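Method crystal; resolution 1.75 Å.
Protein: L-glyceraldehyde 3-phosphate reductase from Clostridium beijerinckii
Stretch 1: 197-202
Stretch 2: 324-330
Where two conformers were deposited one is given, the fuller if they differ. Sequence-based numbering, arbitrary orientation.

Stretch 1, residues 197-202: SIFDRT
Stretch 2 (324-330) MIDEISA

The contact sets the last turns of a helix, Met324 to Ser329, against a compact loop that opens with a type I turn from Ser197 to Asp200. That turn is closed by Asp200 N to Ser197 O at 3.0 Å and Ser197 N to Asp200 O at 3.2 Å. The nearest CA atoms across the contact are those of Phe199 and Ser329, 5.9 Å apart; the two stretches together bury 257 Å², both sides summed.

Met324 stays out of reach. Ile325 (phi/psi -63/-42; chi1 m, chi2 t) points toward the loop and sets its CG2 3.8 Å from CG2 of Ile198, also m, t: two buried branched side chains meeting methyl to methyl.

Asp326 (chi1 m) starts sideways, but its carboxylate comes nearer and forms a salt bridge. Asp326 OD1 accepts from Arg201 NH1 at 2.8 Å and from Arg201 NH2 at 3.0 Å, lying near the guanidinium plane, at its edge, where both N-H groups can reach it (angles 154° and 140°). The rule is an arginine, m, m, t with chi4 at 89°, braced from its own loop: Arg201 NE donates to Ile198 O at 2.8 Å, nearly straight at 171°. Water 1 adds a bridge, donating to Asp326 OD2 at 2.7 Å and accepting a weak bond from Arg201 NH2 at 3.2 Å.

Glu327 points away, and Ile328 (m, t) lies sideways without contact.

Ser329 (phi/psi -76/-21), the most covered residue here, points toward the loop. With chi1 m, Ser329 OG turns back to donate to Ile325 O at 2.6 Å, while Ile198 CG2 crowds Ser329 OG at 2.6 Å, too short for normal packing, in the conformer given here. Phe199 (chi1 m, chi2 -49°) brings CE1 obliquely to 4.2 Å from Ser329 CA.

Ala330 leaves helical geometry at phi/psi -61/127 and points away, though Ala330 N still reaches Asp326 O at 2.9 Å.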

# COMPACT_ATOMS: atom_id res chain seq x y z
N SER A 197 -2.00 -0.49 11.74
CA SER A 197 -0.75 -0.50 12.54
C SER A 197 -1.08 -0.99 13.94
O SER A 197 -2.25 -1.08 14.30
CB SER A 197 -0.14 0.86 12.63
OG SER A 197 -0.97 1.69 13.42
N ILE A 198 -0.05 -1.21 14.73
CA ILE A 198 -0.25 -1.50 16.17
C ILE A 198 -1.14 -0.41 16.80
O ILE A 198 -1.94 -0.76 17.68
CB ILE A 198 1.11 -1.64 16.85
CG1 ILE A 198 1.77 -2.95 16.41
CG2 ILE A 198 0.98 -1.55 18.36
CD1 ILE A 198 3.18 -3.14 16.89
N PHE A 199 -1.02 0.85 16.36
CA PHE A 199 -1.79 2.00 16.93
C PHE A 199 -3.10 2.30 16.18
O PHE A 199 -3.90 3.13 16.69
CB PHE A 199 -0.91 3.25 17.00
CG PHE A 199 0.12 3.21 18.09
CD1 PHE A 199 -0.24 2.86 19.38
CD2 PHE A 199 1.45 3.48 17.82
CE1 PHE A 199 0.70 2.83 20.39
CE2 PHE A 199 2.39 3.45 18.84
CZ PHE A 199 2.02 3.09 20.11
N ASP A 200 -3.38 1.64 15.08
CA ASP A 200 -4.63 1.88 14.33
C ASP A 200 -5.29 0.54 14.01
O ASP A 200 -4.90 -0.10 13.03
CB ASP A 200 -4.39 2.72 13.09
CG ASP A 200 -5.68 3.14 12.44
OD1 ASP A 200 -6.74 2.61 12.82
OD2 ASP A 200 -5.62 4.01 11.56
N ARG A 201 -6.29 0.18 14.81
CA ARG A 201 -7.00 -1.11 14.69
C ARG A 201 -8.31 -0.95 13.93
O ARG A 201 -9.19 -1.82 14.10
CB ARG A 201 -7.26 -1.64 16.10
CG ARG A 201 -6.01 -1.75 16.95
CD ARG A 201 -4.87 -2.52 16.28
NE ARG A 201 -3.81 -2.78 17.26
CZ ARG A 201 -3.72 -3.84 18.07
NH1 ARG A 201 -2.72 -3.91 18.92
NH2 ARG A 201 -4.61 -4.82 18.04
N THR A 202 -8.49 0.13 13.18
CA THR A 202 -9.76 0.41 12.47
C THR A 202 -10.26 -0.83 11.73
O THR A 202 -11.45 -1.17 11.92
CB THR A 202 -9.64 1.60 11.51
OG1 THR A 202 -9.32 2.72 12.32
CG2 THR A 202 -10.93 1.87 10.75
N MET A 324 0.67 -8.62 25.08
CA MET A 324 1.40 -7.46 25.63
C MET A 324 1.25 -6.27 24.67
O MET A 324 1.01 -5.14 25.13
CB MET A 324 2.88 -7.78 25.82
CG MET A 324 3.09 -8.70 27.01
SD MET A 324 4.98 -9.20 26.88
CE MET A 324 5.44 -7.51 27.86
N ILE A 325 1.39 -6.53 23.38
CA ILE A 325 1.30 -5.46 22.35
C ILE A 325 -0.12 -4.86 22.38
O ILE A 325 -0.33 -3.64 22.08
CB ILE A 325 1.66 -6.00 20.97
CG1 ILE A 325 3.16 -6.26 20.87
CG2 ILE A 325 1.18 -5.02 19.92
CD1 ILE A 325 3.56 -7.06 19.66
N ASP A 326 -1.12 -5.73 22.52
CA ASP A 326 -2.53 -5.27 22.64
C ASP A 326 -2.74 -4.47 23.93
O ASP A 326 -3.30 -3.35 23.88
CB ASP A 326 -3.49 -6.44 22.60
CG ASP A 326 -3.68 -7.00 21.20
OD1 ASP A 326 -3.13 -6.38 20.18
OD2 ASP A 326 -4.41 -8.01 21.11
N GLU A 327 -2.27 -4.96 25.06
CA GLU A 327 -2.55 -4.24 26.32
C GLU A 327 -1.85 -2.86 26.27
O GLU A 327 -2.46 -1.83 26.81
CB GLU A 327 -2.18 -5.12 27.51
CG GLU A 327 -2.71 -4.58 28.83
CD GLU A 327 -1.85 -3.51 29.48
OE1 GLU A 327 -2.29 -2.96 30.55
OE2 GLU A 327 -0.70 -3.29 28.96
N ILE A 328 -0.63 -2.81 25.66
CA ILE A 328 0.23 -1.60 25.61
C ILE A 328 -0.36 -0.58 24.63
O ILE A 328 -0.35 0.61 24.95
CB ILE A 328 1.69 -1.93 25.21
CG1 ILE A 328 2.45 -2.71 26.28
CG2 ILE A 328 2.44 -0.66 24.85
CD1 ILE A 328 3.78 -3.27 25.78
N SER A 329 -0.85 -1.05 23.48
CA SER A 329 -1.42 -0.23 22.38
C SER A 329 -2.83 0.26 22.73
O SER A 329 -3.28 1.22 22.10
CB SER A 329 -1.46 -1.01 21.10
OG SER A 329 -0.15 -1.38 20.72
N ALA A 330 -3.50 -0.42 23.66
CA ALA A 330 -4.88 -0.07 24.09
C ALA A 330 -4.86 1.34 24.67
O ALA A 330 -4.01 1.59 25.54
CB ALA A 330 -5.37 -1.06 25.11
O HOH W 1 -5.67 -7.79 18.74